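Local coordinates for protein phenol hydroxylase component phN (Pseudomonas stutzeri, PDB 3U52) that probably hydroxylates phenol and related aromatic compounds at a di-iron centre, as the large oxygenase subunit of a bacterial multicomponent monooxygenase, at residues A[131-145]-A[225-239]. Numbering follows the deposited sequence.
With FE (Fe (III) ion), chain H; FE (Fe (III) ion), chain G.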
loop_
_atom_site.group_PDB
_atom_site.type_symbol
_atom_site.label_atom_id
_atom_site.label_comp_id
_atom_site.label_asym_id
_atom_site.label_seq_id
_atom_site.Cartn_x
_atom_site.Cartn_y
_atom_site.Cartn_z
ATOM N N CYS A 131 8.412 28.060 4.116
ATOM C CA CYS A 131 7.704 27.912 5.408
ATOM C C CYS A 131 6.334 27.312 5.251
ATOM O O CYS A 131 5.908 26.517 6.083
ATOM C CB CYS A 131 7.583 29.237 6.174
ATOM S SG CYS A 131 9.171 29.761 6.793
ATOM N N GLN A 132 5.629 27.703 4.193
ATOM C CA GLN A 132 4.291 27.169 3.963
ATOM C C GLN A 132 4.343 25.690 3.574
ATOM O O GLN A 132 3.447 24.935 3.905
ATOM C CB GLN A 132 3.604 27.921 2.853
ATOM C CG GLN A 132 3.179 29.355 3.236
ATOM C CD GLN A 132 2.565 30.072 2.033
ATOM O OE1 GLN A 132 2.252 29.446 1.004
ATOM N NE2 GLN A 132 2.455 31.384 2.130
ATOM N N MET A 133 5.323 25.291 2.787
ATOM C CA MET A 133 5.429 23.869 2.424
ATOM C C MET A 133 5.777 23.049 3.666
ATOM O O MET A 133 5.220 21.964 3.853
ATOM C CB MET A 133 6.443 23.658 1.353
ATOM C CG MET A 133 6.023 22.483 0.471
ATOM S SD MET A 133 7.180 22.251 -0.943
ATOM C CE MET A 133 6.423 23.452 -2.075
ATOM N N GLN A 134 6.619 23.609 4.556
ATOM C CA GLN A 134 6.877 22.974 5.839
ATOM C C GLN A 134 5.586 22.870 6.693
ATOM O O GLN A 134 5.259 21.808 7.218
ATOM C CB GLN A 134 8.017 23.674 6.602
ATOM C CG GLN A 134 8.162 23.123 7.977
ATOM C CD GLN A 134 9.549 22.691 8.315
ATOM O OE1 GLN A 134 10.519 23.049 7.640
ATOM N NE2 GLN A 134 9.661 21.889 9.382
ATOM N N ALA A 135 4.808 23.944 6.753
ATOM C CA ALA A 135 3.536 23.895 7.481
ATOM C C ALA A 135 2.621 22.743 7.037
ATOM O O ALA A 135 2.073 21.996 7.878
ATOM C CB ALA A 135 2.792 25.242 7.329
ATOM N N ILE A 136 2.422 22.592 5.736
ATOM C CA ILE A 136 1.484 21.544 5.304
ATOM C C ILE A 136 2.126 20.129 5.493
ATOM O O ILE A 136 1.418 19.159 5.737
ATOM C CB ILE A 136 0.926 21.814 3.888
ATOM C CG1 ILE A 136 -0.286 20.922 3.606
ATOM C CG2 ILE A 136 2.038 21.585 2.891
ATOM C CD1 ILE A 136 -0.989 21.213 2.238
ATOM N N ASP A 137 3.454 19.999 5.415
ATOM C CA ASP A 137 4.093 18.729 5.838
ATOM C C ASP A 137 3.858 18.391 7.308
ATOM O O ASP A 137 3.692 17.214 7.670
ATOM C CB ASP A 137 5.622 18.744 5.608
ATOM C CG ASP A 137 6.037 18.879 4.160
ATOM O OD1 ASP A 137 5.283 18.620 3.179
ATOM O OD2 ASP A 137 7.206 19.302 3.991
ATOM N N GLU A 138 3.915 19.385 8.201
ATOM C CA GLU A 138 3.664 19.121 9.636
ATOM C C GLU A 138 2.207 18.731 9.879
ATOM O O GLU A 138 1.932 17.895 10.741
ATOM C CB GLU A 138 4.009 20.325 10.501
ATOM C CG GLU A 138 5.416 20.826 10.215
ATOM C CD GLU A 138 6.490 19.848 10.723
ATOM O OE1 GLU A 138 7.675 20.150 10.572
ATOM O OE2 GLU A 138 6.146 18.769 11.274
ATOM N N LEU A 139 1.282 19.347 9.152
ATOM C CA LEU A 139 -0.088 18.897 9.179
ATOM C C LEU A 139 -0.151 17.414 8.783
ATOM O O LEU A 139 -0.852 16.602 9.379
ATOM C CB LEU A 139 -0.914 19.700 8.166
ATOM C CG LEU A 139 -2.420 19.344 8.236
ATOM C CD1 LEU A 139 -3.033 19.452 9.698
ATOM C CD2 LEU A 139 -3.244 20.190 7.196
ATOM N N ARG A 140 0.542 17.069 7.725
ATOM C CA ARG A 140 0.557 15.677 7.312
ATOM C C ARG A 140 1.062 14.796 8.432
ATOM O O ARG A 140 0.497 13.750 8.697
ATOM C CB ARG A 140 1.468 15.497 6.113
ATOM C CG ARG A 140 1.554 14.009 5.719
ATOM C CD ARG A 140 2.287 13.815 4.475
ATOM N NE ARG A 140 3.557 13.281 4.775
ATOM C CZ ARG A 140 3.935 12.060 4.450
ATOM N NH1 ARG A 140 3.120 11.245 3.786
ATOM N NH2 ARG A 140 5.139 11.663 4.796
ATOM N N HIS A 141 2.136 15.223 9.090
ATOM C CA HIS A 141 2.803 14.413 10.116
ATOM C C HIS A 141 1.876 14.203 11.282
ATOM O O HIS A 141 1.734 13.097 11.790
ATOM C CB HIS A 141 4.131 15.077 10.557
ATOM C CG HIS A 141 5.197 15.010 9.504
ATOM N ND1 HIS A 141 6.410 15.646 9.632
ATOM C CD2 HIS A 141 5.227 14.387 8.296
ATOM C CE1 HIS A 141 7.142 15.419 8.555
ATOM N NE2 HIS A 141 6.457 14.642 7.741
ATOM N N SER A 142 1.180 15.278 11.649
ATOM C CA SER A 142 0.151 15.239 12.701
ATOM C C SER A 142 -0.979 14.187 12.413
ATOM O O SER A 142 -1.300 13.342 13.235
ATOM C CB SER A 142 -0.459 16.650 12.782
ATOM O OG SER A 142 -1.494 16.658 13.720
ATOM N N GLN A 143 -1.596 14.292 11.247
ATOM C CA GLN A 143 -2.731 13.460 10.891
ATOM C C GLN A 143 -2.337 12.020 10.632
ATOM O O GLN A 143 -3.035 11.114 11.076
ATOM C CB GLN A 143 -3.432 14.088 9.683
ATOM C CG GLN A 143 -3.960 15.515 9.972
ATOM C CD GLN A 143 -4.809 16.034 8.841
ATOM O OE1 GLN A 143 -4.520 15.753 7.672
ATOM N NE2 GLN A 143 -5.866 16.780 9.171
ATOM N N THR A 144 -1.252 11.782 9.915
ATOM C CA THR A 144 -0.819 10.415 9.662
ATOM C C THR A 144 -0.375 9.693 10.952
ATOM O O THR A 144 -0.572 8.501 11.084
ATOM C CB THR A 144 0.296 10.325 8.599
ATOM O OG1 THR A 144 1.473 10.930 9.102
ATOM C CG2 THR A 144 -0.087 11.035 7.300
ATOM N N GLN A 145 0.201 10.417 11.913
ATOM C CA GLN A 145 0.423 9.869 13.242
ATOM C C GLN A 145 -0.877 9.478 13.958
ATOM O O GLN A 145 -0.935 8.396 14.508
ATOM C CB GLN A 145 1.292 10.830 14.091
ATOM C CG GLN A 145 2.718 10.865 13.517
ATOM C CD GLN A 145 3.557 11.988 14.087
ATOM O OE1 GLN A 145 3.168 12.583 15.082
ATOM N NE2 GLN A 145 4.731 12.270 13.462
ATOM N N PHE A 225 5.471 4.895 8.772
ATOM C CA PHE A 225 5.383 6.331 8.920
ATOM C C PHE A 225 6.795 6.953 8.819
ATOM O O PHE A 225 6.994 7.906 8.071
ATOM C CB PHE A 225 4.709 6.791 10.219
ATOM C CG PHE A 225 4.952 8.252 10.467
ATOM C CD1 PHE A 225 4.285 9.211 9.684
ATOM C CD2 PHE A 225 5.929 8.679 11.367
ATOM C CE1 PHE A 225 4.566 10.574 9.831
ATOM C CE2 PHE A 225 6.216 10.047 11.520
ATOM C CZ PHE A 225 5.535 10.991 10.744
ATOM N N GLY A 226 7.782 6.425 9.555
ATOM C CA GLY A 226 9.199 6.958 9.492
ATOM C C GLY A 226 9.847 6.952 8.107
ATOM O O GLY A 226 10.403 7.981 7.651
ATOM N N PHE A 227 9.776 5.824 7.409
ATOM C CA PHE A 227 10.219 5.799 6.007
ATOM C C PHE A 227 9.532 6.860 5.169
ATOM O O PHE A 227 10.182 7.523 4.403
ATOM C CB PHE A 227 10.035 4.414 5.317
ATOM C CG PHE A 227 11.055 3.359 5.758
ATOM C CD1 PHE A 227 10.631 2.123 6.257
ATOM C CD2 PHE A 227 12.418 3.618 5.706
ATOM C CE1 PHE A 227 11.563 1.146 6.700
ATOM C CE2 PHE A 227 13.359 2.656 6.149
ATOM C CZ PHE A 227 12.920 1.413 6.642
ATOM N N SER A 228 8.216 6.995 5.317
ATOM C CA SER A 228 7.429 7.999 4.596
ATOM C C SER A 228 7.810 9.491 4.863
ATOM O O SER A 228 7.691 10.380 3.987
ATOM C CB SER A 228 5.984 7.800 4.969
ATOM O OG SER A 228 5.223 8.160 3.868
ATOM N N ALA A 229 8.281 9.749 6.074
ATOM C CA ALA A 229 8.634 11.081 6.479
ATOM C C ALA A 229 10.068 11.467 6.109
ATOM O O ALA A 229 10.386 12.642 6.177
ATOM C CB ALA A 229 8.418 11.227 7.961
ATOM N N GLN A 230 10.918 10.512 5.700
ATOM C CA GLN A 230 12.319 10.825 5.324
ATOM C C GLN A 230 12.512 11.910 4.268
ATOM O O GLN A 230 13.266 12.859 4.506
ATOM C CB GLN A 230 13.097 9.584 4.911
ATOM C CG GLN A 230 13.478 8.758 6.125
ATOM C CD GLN A 230 14.247 7.511 5.738
ATOM O OE1 GLN A 230 13.932 6.877 4.735
ATOM N NE2 GLN A 230 15.271 7.160 6.525
ATOM N N SER A 231 11.840 11.786 3.129
ATOM C CA SER A 231 11.946 12.813 2.097
ATOM C C SER A 231 11.453 14.180 2.589
ATOM O O SER A 231 11.967 15.204 2.180
ATOM C CB SER A 231 11.250 12.398 0.795
ATOM O OG SER A 231 9.871 12.165 1.004
ATOM N N ASP A 232 10.461 14.195 3.478
ATOM C CA ASP A 232 9.965 15.437 4.035
ATOM C C ASP A 232 11.090 16.057 4.857
ATOM O O ASP A 232 11.394 17.219 4.677
ATOM C CB ASP A 232 8.758 15.223 4.973
ATOM C CG ASP A 232 7.496 14.727 4.264
ATOM O OD1 ASP A 232 7.353 14.831 3.036
ATOM O OD2 ASP A 232 6.599 14.246 4.987
ATOM N N GLU A 233 11.710 15.275 5.740
ATOM C CA GLU A 233 12.721 15.808 6.672
ATOM C C GLU A 233 13.964 16.264 5.994
ATOM O O GLU A 233 14.615 17.158 6.515
ATOM C CB GLU A 233 13.110 14.818 7.794
ATOM C CG GLU A 233 11.950 14.478 8.728
ATOM C CD GLU A 233 11.147 15.699 9.215
ATOM O OE1 GLU A 233 9.916 15.640 9.125
ATOM O OE2 GLU A 233 11.690 16.722 9.686
ATOM N N ALA A 234 14.302 15.660 4.855
ATOM C CA ALA A 234 15.366 16.177 4.012
ATOM C C ALA A 234 15.121 17.638 3.610
ATOM O O ALA A 234 16.056 18.438 3.606
ATOM C CB ALA A 234 15.553 15.311 2.763
ATOM N N ARG A 235 13.894 17.993 3.239
ATOM C CA ARG A 235 13.603 19.386 2.937
ATOM C C ARG A 235 13.690 20.245 4.224
ATOM O O ARG A 235 14.108 21.410 4.197
ATOM C CB ARG A 235 12.196 19.508 2.351
ATOM C CG ARG A 235 12.024 18.869 0.979
ATOM C CD ARG A 235 10.744 19.393 0.344
ATOM N NE ARG A 235 9.535 19.022 1.103
ATOM C CZ ARG A 235 8.925 17.842 0.976
ATOM N NH1 ARG A 235 9.388 16.934 0.122
ATOM N NH2 ARG A 235 7.843 17.558 1.672
ATOM N N HIS A 236 13.200 19.693 5.329
ATOM C CA HIS A 236 13.116 20.473 6.579
ATOM C C HIS A 236 14.522 20.781 7.113
ATOM O O HIS A 236 14.772 21.889 7.589
ATOM C CB HIS A 236 12.240 19.767 7.624
ATOM C CG HIS A 236 10.834 19.556 7.148
ATOM N ND1 HIS A 236 9.903 18.844 7.868
ATOM C CD2 HIS A 236 10.215 19.931 6.003
ATOM C CE1 HIS A 236 8.758 18.819 7.202
ATOM N NE2 HIS A 236 8.930 19.443 6.055
ATOM N N MET A 237 15.431 19.818 7.009
ATOM C CA MET A 237 16.829 20.058 7.391
ATOM C C MET A 237 17.511 21.102 6.517
ATOM O O MET A 237 18.285 21.899 7.023
ATOM C CB MET A 237 17.667 18.768 7.330
ATOM C CG MET A 237 17.154 17.696 8.241
ATOM S SD MET A 237 18.132 16.174 8.082
ATOM C CE MET A 237 19.532 16.588 9.135
ATOM N N THR A 238 17.251 21.076 5.210
ATOM C CA THR A 238 17.826 22.057 4.317
ATOM C C THR A 238 17.301 23.464 4.577
ATOM O O THR A 238 18.071 24.455 4.508
ATOM C CB THR A 238 17.641 21.690 2.826
ATOM O OG1 THR A 238 17.930 20.296 2.629
ATOM C CG2 THR A 238 18.624 22.521 2.017
ATOM N N LEU A 239 16.000 23.585 4.878
ATOM C CA LEU A 239 15.493 24.897 5.289
ATOM C C LEU A 239 16.249 25.395 6.549
ATOM O O LEU A 239 16.692 26.552 6.589
ATOM C CB LEU A 239 13.951 24.914 5.431
ATOM C CG LEU A 239 13.220 26.071 6.146
ATOM C CD1 LEU A 239 13.493 27.398 5.440
ATOM C CD2 LEU A 239 11.706 25.817 6.162
HETATM FE FE FE H . 10.144 17.991 10.055
HETATM FE FE FE G . 7.207 16.893 11.495
HETATM O O HOH W 1 12.784 23.329 8.897
#
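Phe225 turns an edge toward the face of His141 in an offset edge-to-face pair, the planes 89° apart. Over one face of this flat apolar ring lies Gln145 CG, 4.0 Å from the centroid in a CH-pi contact, while Gln145 NE2 comes closest, 3.1 Å from Phe225 CZ; the amide bonds to Ser105 and Glu108. One turn on, small Ala229 leaves room for His141, whose ring fits as a knob among Phe225, Ala229, Asp232 and Glu233. Asp232 suits its place because one carboxylate oxygen can take two donors: OD2 accepts from His141 NE2 (2.8 Å) and, from above the carboxylate plane, from Arg140 NH2 (3.0 Å). The arginine also pairs with Glu69 on helix 58-81. This is the core of the four-helix bundle of bacterial di-iron monooxygenases: the two helices, roughly antiparallel, each supply a Glu-x-x-His pair, Glu138 and His141 to one iron, Glu233 and His236 to the other, with Glu108 and Glu199 completing the protein ligands. Glu233 grips its iron through both oxygens. Arg235 is long enough to fold back at chi3 (-63°), which carries NH2 across to a salt bridge with Asp137 OD2, 3.0 Å away. That oxygen also takes His236 NE2 on its anti lone pair (2.7 Å, 165°), and Tyr61 holds OD1; histidine can thus donate through NE2 while ND1 binds iron, its ring rotation fixed. Gln134 stacks its amide over one face of the His236 ring, held by NE2 donating to Glu138 OE1 (2.9 Å). Leu239 CD2 packs against Gln134 OE1, which a water links to the His236 carbonyl.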